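Local atomic coordinates of superantigen-like protein SSL10 (PDB entry 6LWT), a protein that probably binds the Fc region of human IgG, interfering with its interaction with C1q and so with classical complement activation, and also inhibits clotting through prothrombin. Residues R175-L178 with K179-Y182; E185-S189 with K190-D194. One frame throughout, in Å; residues are numbered along the deposited sequence.

Contact 1 of 2, residues R175-L178 with K179-Y182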
loop_
_atom_site.group_PDB
_atom_site.type_symbol
_atom_site.label_atom_id
_atom_site.label_comp_id
_atom_site.label_asym_id
_atom_site.label_seq_id
_atom_site.Cartn_x
_atom_site.Cartn_y
_atom_site.Cartn_z
ATOM N N ARG A 175 -10.555 -1.781 9.586
ATOM C CA ARG A 175 -10.655 -1.175 10.916
ATOM C C ARG A 175 -9.311 -0.722 11.505
ATOM O O ARG A 175 -9.301 -0.016 12.504
ATOM C CB ARG A 175 -11.327 -2.116 11.894
ATOM C CG ARG A 175 -12.709 -2.607 11.472
ATOM C CD ARG A 175 -13.217 -3.689 12.418
ATOM N NE ARG A 175 -12.329 -4.859 12.396
ATOM C CZ ARG A 175 -12.441 -5.912 13.203
ATOM N NH1 ARG A 175 -13.424 -5.987 14.096
ATOM N NH2 ARG A 175 -11.565 -6.904 13.108
ATOM N N SER A 176 -8.193 -1.118 10.910
ATOM C CA SER A 176 -6.906 -0.587 11.331
ATOM C C SER A 176 -5.953 -0.337 10.183
ATOM O O SER A 176 -6.174 -0.765 9.030
ATOM C CB SER A 176 -6.268 -1.523 12.355
ATOM O OG SER A 176 -6.236 -2.833 11.862
ATOM N N LYS A 177 -4.868 0.350 10.516
ATOM C CA LYS A 177 -3.812 0.619 9.541
ATOM C C LYS A 177 -3.122 -0.689 9.191
ATOM O O LYS A 177 -2.996 -1.568 10.038
ATOM C CB LYS A 177 -2.795 1.626 10.089
ATOM C CG LYS A 177 -2.022 2.341 8.994
ATOM C CD LYS A 177 -0.631 2.853 9.399
ATOM C CE LYS A 177 -0.665 4.147 10.177
ATOM N NZ LYS A 177 0.717 4.667 10.422
ATOM N N LEU A 178 -2.665 -0.836 7.947
ATOM C CA LEU A 178 -1.795 -1.973 7.625
ATOM C C LEU A 178 -0.583 -1.914 8.558
ATOM O O LEU A 178 -0.050 -0.847 8.788
ATOM C CB LEU A 178 -1.312 -1.921 6.177
ATOM C CG LEU A 178 -0.461 -3.091 5.687
ATOM C CD1 LEU A 178 -1.259 -4.380 5.654
ATOM C CD2 LEU A 178 0.075 -2.799 4.300
ATOM N N LYS A 179 -0.167 -3.054 9.105
ATOM C CA LYS A 179 1.016 -3.068 9.966
ATOM C C LYS A 179 2.299 -2.878 9.208
ATOM O O LYS A 179 2.439 -3.358 8.069
ATOM C CB LYS A 179 1.070 -4.351 10.784
ATOM C CG LYS A 179 -0.075 -4.370 11.790
ATOM C CD LYS A 179 0.234 -5.275 12.950
ATOM C CE LYS A 179 -0.895 -5.213 13.976
ATOM N NZ LYS A 179 -0.900 -6.490 14.724
ATOM N N PHE A 180 3.266 -2.224 9.866
ATOM C CA PHE A 180 4.566 -1.944 9.246
ATOM C C PHE A 180 5.236 -3.213 8.750
ATOM O O PHE A 180 5.799 -3.228 7.652
ATOM C CB PHE A 180 5.527 -1.219 10.217
ATOM C CG PHE A 180 5.215 0.250 10.465
ATOM C CD1 PHE A 180 4.230 0.943 9.765
ATOM C CD2 PHE A 180 5.993 0.964 11.387
ATOM C CE1 PHE A 180 3.998 2.288 9.999
ATOM C CE2 PHE A 180 5.766 2.314 11.620
ATOM C CZ PHE A 180 4.762 2.977 10.928
ATOM N N LYS A 181 5.115 -4.292 9.523
ATOM C CA LYS A 181 5.788 -5.553 9.201
ATOM C C LYS A 181 5.381 -6.149 7.842
ATOM O O LYS A 181 6.119 -6.981 7.305
ATOM C CB LYS A 181 5.570 -6.596 10.312
ATOM C CG LYS A 181 4.153 -7.151 10.414
ATOM C CD LYS A 181 4.033 -8.235 11.478
ATOM C CE LYS A 181 3.319 -7.768 12.729
ATOM N NZ LYS A 181 2.512 -8.883 13.324
ATOM N N TYR A 182 4.224 -5.733 7.304
ATOM C CA TYR A 182 3.734 -6.224 6.010
ATOM C C TYR A 182 3.950 -5.279 4.834
ATOM O O TYR A 182 3.577 -5.620 3.708
ATOM C CB TYR A 182 2.234 -6.561 6.117
ATOM C CG TYR A 182 1.940 -7.579 7.194
ATOM C CD1 TYR A 182 2.564 -8.820 7.176
ATOM C CD2 TYR A 182 1.033 -7.312 8.229
ATOM C CE1 TYR A 182 2.312 -9.770 8.165
ATOM C CE2 TYR A 182 0.764 -8.257 9.216
ATOM C CZ TYR A 182 1.420 -9.477 9.189
ATOM O OH TYR A 182 1.199 -10.433 10.159
#

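Contact 2 of 2, residues E185-S189 with K190-D194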
loop_
_atom_site.group_PDB
_atom_site.type_symbol
_atom_site.label_atom_id
_atom_site.label_comp_id
_atom_site.label_asym_id
_atom_site.label_seq_id
_atom_site.Cartn_x
_atom_site.Cartn_y
_atom_site.Cartn_z
ATOM N N GLU A 185 6.303 -6.654 1.675
ATOM C CA GLU A 185 5.812 -7.774 0.826
ATOM C C GLU A 185 5.603 -7.319 -0.617
ATOM O O GLU A 185 4.934 -6.315 -0.819
ATOM C CB GLU A 185 4.435 -8.261 1.314
ATOM C CG GLU A 185 4.413 -9.251 2.472
ATOM C CD GLU A 185 4.117 -10.701 2.069
ATOM O OE1 GLU A 185 4.298 -11.559 2.943
ATOM O OE2 GLU A 185 3.718 -11.009 0.916
ATOM N N VAL A 186 6.090 -8.084 -1.592
ATOM C CA VAL A 186 5.986 -7.717 -3.018
ATOM C C VAL A 186 5.054 -8.698 -3.713
ATOM O O VAL A 186 5.197 -9.903 -3.539
ATOM C CB VAL A 186 7.356 -7.732 -3.719
ATOM C CG1 VAL A 186 7.213 -7.440 -5.212
ATOM C CG2 VAL A 186 8.298 -6.725 -3.074
ATOM N N ILE A 187 4.092 -8.178 -4.476
ATOM C CA ILE A 187 3.125 -8.994 -5.184
ATOM C C ILE A 187 3.389 -8.817 -6.679
ATOM O O ILE A 187 3.583 -7.710 -7.162
ATOM C CB ILE A 187 1.669 -8.600 -4.855
ATOM C CG1 ILE A 187 1.397 -8.729 -3.344
ATOM C CG2 ILE A 187 0.702 -9.463 -5.671
ATOM C CD1 ILE A 187 0.114 -8.056 -2.890
ATOM N N GLU A 188 3.380 -9.928 -7.396
ATOM C CA GLU A 188 3.461 -9.949 -8.846
ATOM C C GLU A 188 2.081 -9.591 -9.411
ATOM O O GLU A 188 1.128 -10.342 -9.249
ATOM C CB GLU A 188 3.896 -11.347 -9.281
ATOM C CG GLU A 188 4.156 -11.497 -10.770
ATOM C CD GLU A 188 5.600 -11.285 -11.195
ATOM O OE1 GLU A 188 5.861 -11.507 -12.403
ATOM O OE2 GLU A 188 6.465 -10.908 -10.355
ATOM N N SER A 189 1.981 -8.450 -10.069
ATOM C CA SER A 189 0.695 -7.836 -10.417
ATOM C C SER A 189 -0.222 -8.713 -11.282
ATOM O O SER A 189 -1.432 -8.697 -11.109
ATOM C CB SER A 189 0.924 -6.502 -11.119
ATOM O OG SER A 189 1.631 -5.564 -10.292
ATOM N N LYS A 190 0.379 -9.454 -12.215
ATOM C CA LYS A 190 -0.347 -10.376 -13.115
ATOM C C LYS A 190 -0.942 -11.598 -12.406
ATOM O O LYS A 190 -1.811 -12.263 -12.960
ATOM C CB LYS A 190 0.599 -10.866 -14.222
ATOM C CG LYS A 190 1.655 -11.853 -13.739
ATOM C CD LYS A 190 2.387 -12.554 -14.876
ATOM C CE LYS A 190 3.741 -13.135 -14.490
ATOM N NZ LYS A 190 3.714 -14.076 -13.339
ATOM N N GLN A 191 -0.432 -11.918 -11.214
ATOM C CA GLN A 191 -0.972 -12.978 -10.390
ATOM C C GLN A 191 -2.250 -12.639 -9.656
ATOM O O GLN A 191 -2.923 -13.549 -9.187
ATOM C CB GLN A 191 0.103 -13.514 -9.416
ATOM C CG GLN A 191 1.222 -14.275 -10.131
ATOM C CD GLN A 191 0.683 -15.411 -11.030
ATOM O OE1 GLN A 191 0.259 -16.458 -10.538
ATOM N NE2 GLN A 191 0.686 -15.200 -12.349
ATOM N N ILE A 192 -2.627 -11.363 -9.591
ATOM C CA ILE A 192 -3.813 -10.982 -8.841
ATOM C C ILE A 192 -5.030 -11.417 -9.658
ATOM O O ILE A 192 -5.178 -11.040 -10.824
ATOM C CB ILE A 192 -3.857 -9.484 -8.509
ATOM C CG1 ILE A 192 -2.584 -9.047 -7.765
ATOM C CG2 ILE A 192 -5.090 -9.160 -7.673
ATOM C CD1 ILE A 192 -2.417 -7.557 -7.673
ATOM N N LYS A 193 -5.885 -12.214 -9.043
ATOM C CA LYS A 193 -7.088 -12.755 -9.697
ATOM C C LYS A 193 -8.227 -11.784 -9.478
ATOM O O LYS A 193 -8.826 -11.293 -10.426
ATOM C CB LYS A 193 -7.427 -14.149 -9.134
ATOM C CG LYS A 193 -8.670 -14.824 -9.733
ATOM C CD LYS A 193 -9.120 -16.044 -8.918
ATOM C CE LYS A 193 -8.632 -17.371 -9.491
ATOM N NZ LYS A 193 -9.644 -18.005 -10.394
ATOM N N ASP A 194 -8.528 -11.487 -8.217
ATOM C CA ASP A 194 -9.614 -10.575 -7.894
ATOM C C ASP A 194 -9.403 -9.947 -6.524
ATOM O O ASP A 194 -8.549 -10.399 -5.757
ATOM C CB ASP A 194 -10.983 -11.277 -7.985
ATOM C CG ASP A 194 -11.017 -12.592 -7.242
ATOM O OD1 ASP A 194 -10.734 -12.591 -6.048
ATOM O OD2 ASP A 194 -11.304 -13.644 -7.861
HETATM O O HOH W 1 -3.784 -9.265 -12.490
#

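Contact 1 of 2, residues R175-L178 with K179-Y182
The Phe180 ring meets Lys177 three residues back: NZ of the lysine approaches the ring obliquely and stands 4.1 Å from CE1 of Phe180, while its salt bridge is with Glu78. The Tyr182 ring carries Lys181 on one face, where CG of the lysine lies 3.6 Å above the ring plane and over its centre. This same tyrosine reaches the preceding segment through its root, since CB of Tyr182 is 4.1 Å from CD1 of Leu178 while the hydroxyl end leads away. In Leu178, chi1 of -177° sets CG beside the carbonyl carbon and close to the following peptide, 3.8 Å from O of Lys179, and chi2 of 66° then directs CD1. Backbone evidence for the turn is a bond from N of Tyr182 to O of Lys179 (3.1 Å), which winds residues 180-182 into a short 3-10 segment.

The arrangement is a connecting loop of the beta-grasp domain, running on the surface between strands 169-173 and 186-188, and neighbours bond to it at several points. Lys177 also makes a cation-pi contact with Tyr21 of helix 14-22, and the adjacent Tyr22 bonds through OH to N of Leu178. Arg141 of helix 133-148 binds O of Ser176. Asn58, bonded to O of Lys181, and Glu78 bring the OB-fold domain against the loop.

Contact 2 of 2, residues E185-S189 with K190-D194
Ile187 meets Ile192 across the bend, its CG2 methyl lying 3.9 Å from CG1 of Ile192, with the two side chains crossing at about a right angle. That methyl is anti to the backbone N of Ile187 and beside the carbonyl carbon, on the side of the turn that follows. Both isoleucines are buried: Leu164 of strand 159-164 touches each of them, and helix 133-148 adds Leu133 against Ile187 and Leu136 against Ile192.

Glu188 works through both its carbonyl and its carboxylate. Its O accepts N of Gln191 at 3.0 Å, the donor standing well above the carbonyl plane and the N-H bent to 144° at the hydrogen. On the side chain, OE1 of Glu188 forms a salt bridge of 3.5 Å with NZ of Lys190. The lysine can fold back toward it because its CG sits between the backbone N and the carbonyl carbon (chi1 72°) and the otherwise extended chain bends at chi4; CE of Lys190 consequently packs 3.4 Å from the same OE1. The Gln191 N to Glu188 O bond, i to i+3, marks a tight 3-10 turn linking strand 186-188 to strand 192-198 of the beta-grasp domain, and just beyond it Lys193 and Asp194 both face Ser163 in a classic beta bulge.

Ser189 adds a second i to i+3 bond, its O accepting N of Ile192 at 3.3 Å; the N-H points fairly straight at the oxygen (163°), although the donor again lies above the carbonyl plane. A water bridges the turn by donating to O of Ser189 and to O of Ile192, at 2.8 Å from each. The buried hydroxyl of Ser189 is satisfied by O of Lys128.

How the contacts relate
From the N-terminal side, the chain leaves strand 169-173 and enters contact 1, where residues 175-182 end in the short 3-10 segment 180-182. Contact 2 follows in series: residues 185-194 run through strand 186-188 and a second 3-10 turn into strand 192-198. The two local closures neither nest nor cross, and their centres are about 18 Å apart with no touch between them beyond adjoining in sequence. Their neighbours differ accordingly. Contact 1 places the connection beside helices 14-22 and 133-148, whereas contact 2 joins the small two-stranded sheet, 130-132 with 186-188, to the five-stranded sheet containing 192-198.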